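PDB 3A3J: PBP5 from Haemophilus influenzae, which removes the C-terminal D-alanyl residue from sugar-peptide cell wall precursors, acting as a serine-type D-Ala-D-Ala carboxypeptidase. Local coordinates for residues A[90-93]-A[94-98]; A[103-106]-A[107-111]; A[147-151]-A[152-156]; A[204-207]-A[208-211]. All coordinates share one frame; numbering follows the deposited sequence.

Contact 1: A[90-93]-A[94-98]; sequences DLNR and GVIVV
Four successive carbonyls, those of Asp90, Leu91, Asn92 and Arg93, each receive the N-H of the residue four places on, a worked example of how an alpha helix pays for burying its main chain. Ile96 N reaches Asn92 O at 2.7 Å and Val97 N reaches Arg93 O at the same length. Earlier in the turn Gly94 N lies 2.8 Å from Asp90 O, and Val95 N bonds Leu91 O. Next to these bonds lie aliphatic groups. Val95 CG2, placed beside its own backbone N, rests 3.3 Å from Leu91 O, and Ile96 lies across the Asn92 side chain, its CB 3.4 Å from Asn92 O. Arg93 and Val97 run alongside each other, with CG of the arginine 4.1 Å from Val97 CG2, while the guanidinium NH1 forms a salt bridge to Glu174. At the far end of the helix, Ile96 O and, weakly, Val95 O accept from NZ of Lys202, a probable substrate-binding residue. Val95 packs on Lys39 and Ser43 of helix 38-51 and on helix 101-112, whereas Arg93 and Val97 lean on Phe177 of strand 176-179.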
loop_
_atom_site.group_PDB
_atom_site.type_symbol
_atom_site.label_atom_id
_atom_site.label_comp_id
_atom_site.label_asym_id
_atom_site.label_seq_id
_atom_site.Cartn_x
_atom_site.Cartn_y
_atom_site.Cartn_z
ATOM N N ASP A 90 -5.265 18.559 11.995
ATOM C CA ASP A 90 -6.641 18.124 12.289
ATOM C C ASP A 90 -7.304 17.648 11.084
ATOM O O ASP A 90 -8.025 16.634 11.114
ATOM C CB ASP A 90 -7.523 19.242 12.911
ATOM C CG ASP A 90 -7.216 19.450 14.395
ATOM O OD1 ASP A 90 -6.732 18.476 14.972
ATOM O OD2 ASP A 90 -7.455 20.531 14.996
ATOM N N LEU A 91 -7.113 18.363 9.977
ATOM C CA LEU A 91 -7.855 17.982 8.780
ATOM C C LEU A 91 -7.485 16.568 8.309
ATOM O O LEU A 91 -8.299 15.787 7.948
ATOM C CB LEU A 91 -7.639 19.016 7.665
ATOM C CG LEU A 91 -8.217 20.438 7.886
ATOM C CD1 LEU A 91 -7.704 21.317 6.768
ATOM C CD2 LEU A 91 -9.728 20.271 7.803
ATOM N N ASN A 92 -6.205 16.322 8.233
ATOM C CA ASN A 92 -5.651 15.051 7.796
ATOM C C ASN A 92 -6.049 13.896 8.769
ATOM O O ASN A 92 -6.607 12.863 8.350
ATOM C CB ASN A 92 -4.132 15.219 7.768
ATOM C CG ASN A 92 -3.460 14.158 6.918
ATOM O OD1 ASN A 92 -2.362 13.776 7.235
ATOM N ND2 ASN A 92 -4.156 13.616 5.916
ATOM N N ARG A 93 -5.894 14.152 10.065
ATOM C CA ARG A 93 -6.401 13.212 11.066
ATOM C C ARG A 93 -7.869 12.963 10.785
ATOM O O ARG A 93 -8.308 11.802 10.735
ATOM C CB ARG A 93 -6.090 13.720 12.504
ATOM C CG ARG A 93 -6.564 12.867 13.685
ATOM C CD ARG A 93 -5.405 12.573 14.714
ATOM N NE ARG A 93 -4.556 13.712 14.779
ATOM C CZ ARG A 93 -3.249 13.678 14.908
ATOM N NH1 ARG A 93 -2.572 12.539 15.017
ATOM N NH2 ARG A 93 -2.642 14.809 14.894
ATOM N N GLY A 94 -8.648 14.002 10.470
ATOM C CA GLY A 94 -10.069 13.758 10.246
ATOM C C GLY A 94 -10.373 12.934 9.008
ATOM O O GLY A 94 -11.351 12.175 8.973
ATOM N N VAL A 95 -9.645 13.192 7.911
ATOM C CA VAL A 95 -9.746 12.336 6.716
ATOM C C VAL A 95 -9.341 10.878 7.059
ATOM O O VAL A 95 -10.016 9.960 6.701
ATOM C CB VAL A 95 -8.720 12.818 5.620
ATOM C CG1 VAL A 95 -8.669 11.796 4.462
ATOM C CG2 VAL A 95 -9.083 14.262 5.150
ATOM N N ILE A 96 -8.184 10.723 7.687
ATOM C CA ILE A 96 -7.647 9.397 7.982
ATOM C C ILE A 96 -8.481 8.588 9.014
ATOM O O ILE A 96 -8.954 7.538 8.672
ATOM C CB ILE A 96 -6.247 9.488 8.481
ATOM C CG1 ILE A 96 -5.278 9.784 7.306
ATOM C CG2 ILE A 96 -5.894 8.134 9.190
ATOM C CD1 ILE A 96 -3.898 10.221 7.848
ATOM N N VAL A 97 -8.750 9.144 10.205
ATOM C CA VAL A 97 -9.538 8.416 11.270
ATOM C C VAL A 97 -11.032 8.330 11.008
ATOM O O VAL A 97 -11.611 7.242 11.146
ATOM C CB VAL A 97 -9.211 8.999 12.639
ATOM C CG1 VAL A 97 -9.844 8.161 13.796
ATOM C CG2 VAL A 97 -7.673 9.059 12.760
ATOM N N VAL A 98 -11.680 9.414 10.556
ATOM C CA VAL A 98 -13.136 9.347 10.422
ATOM C C VAL A 98 -13.662 9.625 9.048
ATOM O O VAL A 98 -14.826 9.919 8.908
ATOM C CB VAL A 98 -13.884 10.314 11.457
ATOM C CG1 VAL A 98 -13.491 9.928 12.895
ATOM C CG2 VAL A 98 -13.482 11.734 11.216
#

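Contact 2: A[103-106]-A[107-111]; sequences ATVA and LAEHI
Val105 and Glu109, one turn apart on an alpha helix, run side by side and point the same way. The CG1 methyl of Val105, anti to its own N (chi1 164°), lies 3.9 Å from Glu109 OE2. Glu109 is drawn out straight beyond CG, so its carboxylate passes along the valine branch, and OE2 goes on to a hydrogen bond with Ser66. Leu107 has the same first torsion as the glutamate, CG beside its backbone N, and this CG rests 3.6 Å from Ala103 O. The small side chains fit close to the backbone: Ala108 CB is 3.3 Å from Thr104 O. His110 is swung the other way, with CB 3.5 Å from Ala106 O but the imidazole carried off from this turn, where NE2 bonds Asp59. Thr104 keeps its hydroxyl on Asn101 O, just before this stretch, and its side chain touches Lys39, the likely proton acceptor of the active site. Leu107 meets Val95 of helix 88-98 and Val46 of helix 38-51, while Ala108 packs on Phe118 of helix 115-128. Beneath all this run bonds from i+4 to i, the straightest being Glu109 N to Val105 O, 3.0 Å long with an N-H...O angle of 173°.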
loop_
_atom_site.group_PDB
_atom_site.type_symbol
_atom_site.label_atom_id
_atom_site.label_comp_id
_atom_site.label_asym_id
_atom_site.label_seq_id
_atom_site.Cartn_x
_atom_site.Cartn_y
_atom_site.Cartn_z
ATOM N N ALA A 103 -13.473 17.544 5.471
ATOM C CA ALA A 103 -11.995 17.664 5.605
ATOM C C ALA A 103 -11.252 17.413 4.314
ATOM O O ALA A 103 -10.206 18.004 4.132
ATOM C CB ALA A 103 -11.454 16.700 6.630
ATOM N N THR A 104 -11.750 16.536 3.430
ATOM C CA THR A 104 -10.983 16.273 2.250
ATOM C C THR A 104 -11.038 17.479 1.239
ATOM O O THR A 104 -10.042 17.801 0.518
ATOM C CB THR A 104 -11.436 15.033 1.534
ATOM O OG1 THR A 104 -12.731 15.252 1.041
ATOM C CG2 THR A 104 -11.470 13.833 2.415
ATOM N N VAL A 105 -12.217 18.094 1.141
ATOM C CA VAL A 105 -12.383 19.274 0.318
ATOM C C VAL A 105 -11.504 20.384 0.879
ATOM O O VAL A 105 -10.734 21.009 0.119
ATOM C CB VAL A 105 -13.848 19.690 0.280
ATOM C CG1 VAL A 105 -13.966 21.122 -0.233
ATOM C CG2 VAL A 105 -14.601 18.706 -0.637
ATOM N N ALA A 106 -11.556 20.602 2.205
ATOM C CA ALA A 106 -10.685 21.592 2.780
ATOM C C ALA A 106 -9.216 21.354 2.407
ATOM O O ALA A 106 -8.473 22.343 2.108
ATOM C CB ALA A 106 -10.807 21.660 4.251
ATOM N N LEU A 107 -8.751 20.101 2.533
ATOM C CA LEU A 107 -7.331 19.799 2.164
ATOM C C LEU A 107 -7.047 19.936 0.658
ATOM O O LEU A 107 -6.042 20.469 0.276
ATOM C CB LEU A 107 -6.879 18.417 2.640
ATOM C CG LEU A 107 -6.659 18.355 4.142
ATOM C CD1 LEU A 107 -6.734 16.886 4.697
ATOM C CD2 LEU A 107 -5.401 19.074 4.562
ATOM N N ALA A 108 -7.901 19.385 -0.179
ATOM C CA ALA A 108 -7.702 19.493 -1.569
ATOM C C ALA A 108 -7.489 20.982 -1.992
ATOM O O ALA A 108 -6.574 21.294 -2.814
ATOM C CB ALA A 108 -8.924 18.903 -2.347
ATOM N N GLU A 109 -8.369 21.860 -1.507
ATOM C CA GLU A 109 -8.275 23.294 -1.822
ATOM C C GLU A 109 -7.035 23.906 -1.210
ATOM O O GLU A 109 -6.374 24.737 -1.830
ATOM C CB GLU A 109 -9.537 24.034 -1.366
ATOM C CG GLU A 109 -10.761 23.456 -2.109
ATOM C CD GLU A 109 -12.056 24.185 -1.825
ATOM O OE1 GLU A 109 -12.103 24.859 -0.802
ATOM O OE2 GLU A 109 -13.024 24.061 -2.609
ATOM N N HIS A 110 -6.671 23.518 -0.008
ATOM C CA HIS A 110 -5.457 24.122 0.534
ATOM C C HIS A 110 -4.182 23.746 -0.265
ATOM O O HIS A 110 -3.239 24.546 -0.344
ATOM C CB HIS A 110 -5.298 23.749 2.008
ATOM C CG HIS A 110 -4.039 24.265 2.671
ATOM N ND1 HIS A 110 -3.820 25.601 2.933
ATOM C CD2 HIS A 110 -2.978 23.612 3.202
ATOM C CE1 HIS A 110 -2.673 25.751 3.585
ATOM N NE2 HIS A 110 -2.133 24.560 3.745
ATOM N N ILE A 111 -4.147 22.520 -0.811
ATOM C CA ILE A 111 -2.943 21.973 -1.433
ATOM C C ILE A 111 -2.976 22.385 -2.893
ATOM O O ILE A 111 -1.977 22.798 -3.430
ATOM C CB ILE A 111 -2.896 20.418 -1.312
ATOM C CG1 ILE A 111 -2.561 19.989 0.135
ATOM C CG2 ILE A 111 -1.923 19.829 -2.287
ATOM C CD1 ILE A 111 -2.978 18.537 0.416
#

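Contact 3: A[147-151]-A[152-156]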
loop_
_atom_site.group_PDB
_atom_site.type_symbol
_atom_site.label_atom_id
_atom_site.label_comp_id
_atom_site.label_asym_id
_atom_site.label_seq_id
_atom_site.Cartn_x
_atom_site.Cartn_y
_atom_site.Cartn_z
ATOM N N GLN A 147 -15.364 6.764 -11.634
ATOM C CA GLN A 147 -14.448 6.664 -10.516
ATOM C C GLN A 147 -14.461 5.240 -9.949
ATOM O O GLN A 147 -15.527 4.736 -9.514
ATOM C CB GLN A 147 -14.854 7.685 -9.459
ATOM C CG GLN A 147 -13.938 7.659 -8.311
ATOM C CD GLN A 147 -14.214 8.738 -7.350
ATOM O OE1 GLN A 147 -13.345 9.553 -7.103
ATOM N NE2 GLN A 147 -15.430 8.735 -6.733
ATOM N N TYR A 148 -13.290 4.570 -9.991
ATOM C CA TYR A 148 -13.226 3.106 -9.780
ATOM C C TYR A 148 -11.830 2.767 -9.313
ATOM O O TYR A 148 -10.875 3.574 -9.441
ATOM C CB TYR A 148 -13.544 2.256 -11.083
ATOM C CG TYR A 148 -12.747 2.722 -12.293
ATOM C CD1 TYR A 148 -11.457 2.258 -12.518
ATOM C CD2 TYR A 148 -13.250 3.726 -13.151
ATOM C CE1 TYR A 148 -10.699 2.735 -13.582
ATOM C CE2 TYR A 148 -12.514 4.193 -14.210
ATOM C CZ TYR A 148 -11.243 3.690 -14.412
ATOM O OH TYR A 148 -10.492 4.142 -15.425
ATOM N N SER A 149 -11.716 1.587 -8.719
ATOM C CA SER A 149 -10.416 1.081 -8.364
ATOM C C SER A 149 -10.596 -0.407 -8.404
ATOM O O SER A 149 -11.633 -0.938 -8.901
ATOM C CB SER A 149 -9.949 1.573 -6.987
ATOM O OG SER A 149 -8.536 1.355 -6.800
ATOM N N SER A 150 -9.629 -1.093 -7.837
ATOM C CA SER A 150 -9.729 -2.565 -7.717
ATOM C C SER A 150 -8.989 -3.020 -6.445
ATOM O O SER A 150 -8.177 -2.261 -5.849
ATOM C CB SER A 150 -9.117 -3.204 -8.969
ATOM O OG SER A 150 -7.706 -3.149 -8.806
ATOM N N ALA A 151 -9.219 -4.284 -6.053
ATOM C CA ALA A 151 -8.638 -4.829 -4.850
ATOM C C ALA A 151 -7.147 -4.755 -4.923
ATOM O O ALA A 151 -6.481 -4.338 -3.975
ATOM C CB ALA A 151 -9.136 -6.315 -4.683
ATOM N N ARG A 152 -6.579 -5.125 -6.073
ATOM C CA ARG A 152 -5.094 -5.128 -6.198
ATOM C C ARG A 152 -4.548 -3.702 -6.198
ATOM O O ARG A 152 -3.509 -3.412 -5.598
ATOM C CB ARG A 152 -4.656 -5.833 -7.533
ATOM C CG ARG A 152 -3.099 -6.021 -7.615
ATOM C CD ARG A 152 -2.566 -6.037 -9.021
ATOM N NE ARG A 152 -3.260 -7.052 -9.807
ATOM C CZ ARG A 152 -2.790 -8.299 -9.896
ATOM N NH1 ARG A 152 -3.427 -9.209 -10.624
ATOM N NH2 ARG A 152 -1.655 -8.614 -9.240
ATOM N N ASP A 153 -5.228 -2.792 -6.898
ATOM C CA ASP A 153 -4.761 -1.357 -6.944
ATOM C C ASP A 153 -4.830 -0.740 -5.549
ATOM O O ASP A 153 -3.882 -0.031 -5.052
ATOM C CB ASP A 153 -5.604 -0.564 -7.947
ATOM C CG ASP A 153 -5.206 -0.866 -9.410
ATOM O OD1 ASP A 153 -4.279 -1.715 -9.593
ATOM O OD2 ASP A 153 -5.812 -0.246 -10.336
ATOM N N MET A 154 -5.898 -1.101 -4.844
ATOM C CA MET A 154 -5.975 -0.592 -3.408
ATOM C C MET A 154 -4.931 -1.254 -2.521
ATOM O O MET A 154 -4.404 -0.638 -1.603
ATOM C CB MET A 154 -7.440 -0.751 -2.859
ATOM C CG MET A 154 -8.400 0.375 -3.420
ATOM S SD MET A 154 -7.794 1.850 -2.667
ATOM C CE MET A 154 -8.600 3.031 -3.680
ATOM N N ALA A 155 -4.587 -2.518 -2.787
ATOM C CA ALA A 155 -3.449 -3.082 -2.009
ATOM C C ALA A 155 -2.182 -2.323 -2.332
ATOM O O ALA A 155 -1.347 -2.015 -1.455
ATOM C CB ALA A 155 -3.274 -4.649 -2.275
ATOM N N ILE A 156 -2.005 -2.017 -3.618
ATOM C CA ILE A 156 -0.757 -1.294 -4.024
ATOM C C ILE A 156 -0.714 0.081 -3.391
ATOM O O ILE A 156 0.309 0.507 -2.794
ATOM C CB ILE A 156 -0.598 -1.272 -5.596
ATOM C CG1 ILE A 156 -0.345 -2.688 -6.124
ATOM C CG2 ILE A 156 0.561 -0.324 -5.993
ATOM C CD1 ILE A 156 -0.639 -2.882 -7.583
HETATM O O HOH W 1 -6.108 -3.984 -11.194
#
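Met154 bends back over Ser149, laying its chain alongside the serine hydroxyl: CG and CE of Met154 both come to 3.5 Å from Ser149 OG, with the sulfur bridging between them. The fold in the chain comes from chi2 at -68°, which returns the methyl toward the loop instead of letting it run outward, and CE also reaches Ser149 CB at 3.9 Å. The hydroxyl is not left to the thioether, since Ser149 OG is hydrogen-bonded to Thr134 OG1. Its neighbour Ser150 does the capping. As the N-cap of helix 151-164 it offers OG to Asp153 N at 3.1 Å, while its carbonyl takes Met154 N at 2.7 Å; side chain and main chain of one residue thus answer two of the amides at the helix start. A chi1 of 78°, with OG wedged between the backbone N and the carbonyl carbon, brings the oxygen to the N-H of Asp153. The carboxylate of Asp153 comes in next to this hydroxyl, CG standing 3.4 Å from Ser150 OG. A water 3.0 Å from Ser150 OG also donates weakly to Asp153 OD1, linking the two groups. Asp153 OD2 is held by Thr134 OG1 and Asn133 N, so Thr134 OG1 is bonded to both Ser149 OG and Asp153 OD2. Arg152 leads off to a salt bridge with Asp29. Ala151 and Ala155, joined by the bond from Ala155 N to Ala151 O, turn their methyls onto Val13 and Val228 of the five-stranded antiparallel sheet.

Contact 4: A[204-207]-A[208-211]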
loop_
_atom_site.group_PDB
_atom_site.type_symbol
_atom_site.label_atom_id
_atom_site.label_comp_id
_atom_site.label_asym_id
_atom_site.label_seq_id
_atom_site.Cartn_x
_atom_site.Cartn_y
_atom_site.Cartn_z
ATOM N N GLY A 204 -14.997 1.430 3.809
ATOM C CA GLY A 204 -15.859 2.146 2.889
ATOM C C GLY A 204 -17.097 1.308 2.630
ATOM O O GLY A 204 -17.170 0.123 3.045
ATOM N N HIS A 205 -18.066 1.906 1.942
ATOM C CA HIS A 205 -19.297 1.207 1.551
ATOM C C HIS A 205 -19.884 1.920 0.353
ATOM O O HIS A 205 -19.828 3.155 0.250
ATOM C CB HIS A 205 -20.308 1.132 2.745
ATOM C CG HIS A 205 -20.687 2.466 3.331
ATOM N ND1 HIS A 205 -21.698 3.256 2.805
ATOM C CD2 HIS A 205 -20.164 3.164 4.370
ATOM C CE1 HIS A 205 -21.753 4.391 3.470
ATOM N NE2 HIS A 205 -20.852 4.351 4.448
ATOM N N THR A 206 -20.476 1.177 -0.562
ATOM C CA THR A 206 -21.171 1.796 -1.668
ATOM C C THR A 206 -22.403 0.969 -1.943
ATOM O O THR A 206 -22.328 -0.260 -1.900
ATOM C CB THR A 206 -20.293 1.767 -2.957
ATOM O OG1 THR A 206 -21.125 2.016 -4.092
ATOM C CG2 THR A 206 -19.657 0.375 -3.132
ATOM N N SER A 207 -23.540 1.602 -2.211
ATOM C CA SER A 207 -24.712 0.862 -2.665
ATOM C C SER A 207 -24.504 0.101 -3.950
ATOM O O SER A 207 -25.387 -0.707 -4.293
ATOM C CB SER A 207 -25.877 1.806 -2.944
ATOM O OG SER A 207 -26.195 2.510 -1.759
ATOM N N GLN A 208 -23.425 0.348 -4.721
ATOM C CA GLN A 208 -23.231 -0.480 -5.972
ATOM C C GLN A 208 -22.807 -1.908 -5.643
ATOM O O GLN A 208 -22.924 -2.785 -6.493
ATOM C CB GLN A 208 -22.170 0.061 -6.919
ATOM C CG GLN A 208 -22.423 1.452 -7.419
ATOM C CD GLN A 208 -23.626 1.498 -8.270
ATOM O OE1 GLN A 208 -23.946 0.524 -8.943
ATOM N NE2 GLN A 208 -24.325 2.610 -8.252
ATOM N N ALA A 209 -22.268 -2.161 -4.442
ATOM C CA ALA A 209 -21.666 -3.503 -4.267
ATOM C C ALA A 209 -21.715 -4.081 -2.866
ATOM O O ALA A 209 -21.585 -5.294 -2.728
ATOM C CB ALA A 209 -20.217 -3.503 -4.765
ATOM N N GLY A 210 -21.796 -3.216 -1.853
ATOM C CA GLY A 210 -21.574 -3.581 -0.465
ATOM C C GLY A 210 -20.511 -2.762 0.252
ATOM O O GLY A 210 -20.284 -1.547 -0.081
ATOM N N TYR A 211 -19.858 -3.438 1.218
ATOM C CA TYR A 211 -18.890 -2.886 2.155
ATOM C C TYR A 211 -17.439 -3.295 1.824
ATOM O O TYR A 211 -17.188 -4.397 1.330
ATOM C CB TYR A 211 -19.195 -3.363 3.574
ATOM C CG TYR A 211 -20.505 -2.769 4.115
ATOM C CD1 TYR A 211 -20.508 -1.552 4.780
ATOM C CD2 TYR A 211 -21.720 -3.412 3.902
ATOM C CE1 TYR A 211 -21.736 -0.970 5.223
ATOM C CE2 TYR A 211 -22.970 -2.842 4.362
ATOM C CZ TYR A 211 -22.959 -1.646 4.995
ATOM O OH TYR A 211 -24.167 -1.108 5.421
#
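Thr206 O accepts from two successive amides, Gly210 N at 3.0 Å and Ala209 N at 3.2 Å, so that Ala209 and Gly210 together face one residue: a classic beta bulge at the tip of a hairpin. Gly210 N lies nearly in line with the carbonyl bond, whereas Ala209 N stands above the carbonyl plane, 53° out of it. The bond to Ala209 closes a beta turn through Ser207 and Gln208 with angles close to type I. The threonine side chain tightens the same turn: OG1, anti to its backbone N (chi1 163°), receives Gln208 N at 2.9 Å, an ST turn, and is also hydrogen-bonded to Asp143 OD2. Gln208 CB and CG fold against that oxygen. In the other direction Thr206 N donates a hydrogen bond to Gly210 O at 2.8 Å, completing the hydrogen-bonded pair. Next comes the non-hydrogen-bonded pair, where His205 CB presses on the Tyr211 ring, 3.4 Å from CD1. The two rings meet obliquely, their planes 48° apart, and a bound sulfate lies beside His205. Tyr211 reaches on to Tyr235 and Arg238 of helix 235-252. Gly204, close to Ser36, the probable nucleophile that forms the acyl-ester intermediate, belongs with Lys202 to what is probably the KTG motif, on the edge strand that in penicillin-binding proteins and serine beta-lactamases flanks the active-site cleft.

From the N terminus the four contacts follow in series; none nests in or crosses another, and each joins neighbouring pieces of chain, so no long loop is closed. Contacts 1 and 2 are turns of consecutive helices on either side of the Ser99 loop, and they touch: Leu91 O lies 3.5 Å from Ala103 CB. Contact 3 carries the chain from a loop into helix 151-164, which packs against the five-stranded sheet. Contact 4 closes the hairpin between strands 197-206 and 210-218 of that sheet, its centre about 14 Å from that of contact 3. Strand 197-206, which leads into contact 4, meets the helix of contact 1 through Lys202.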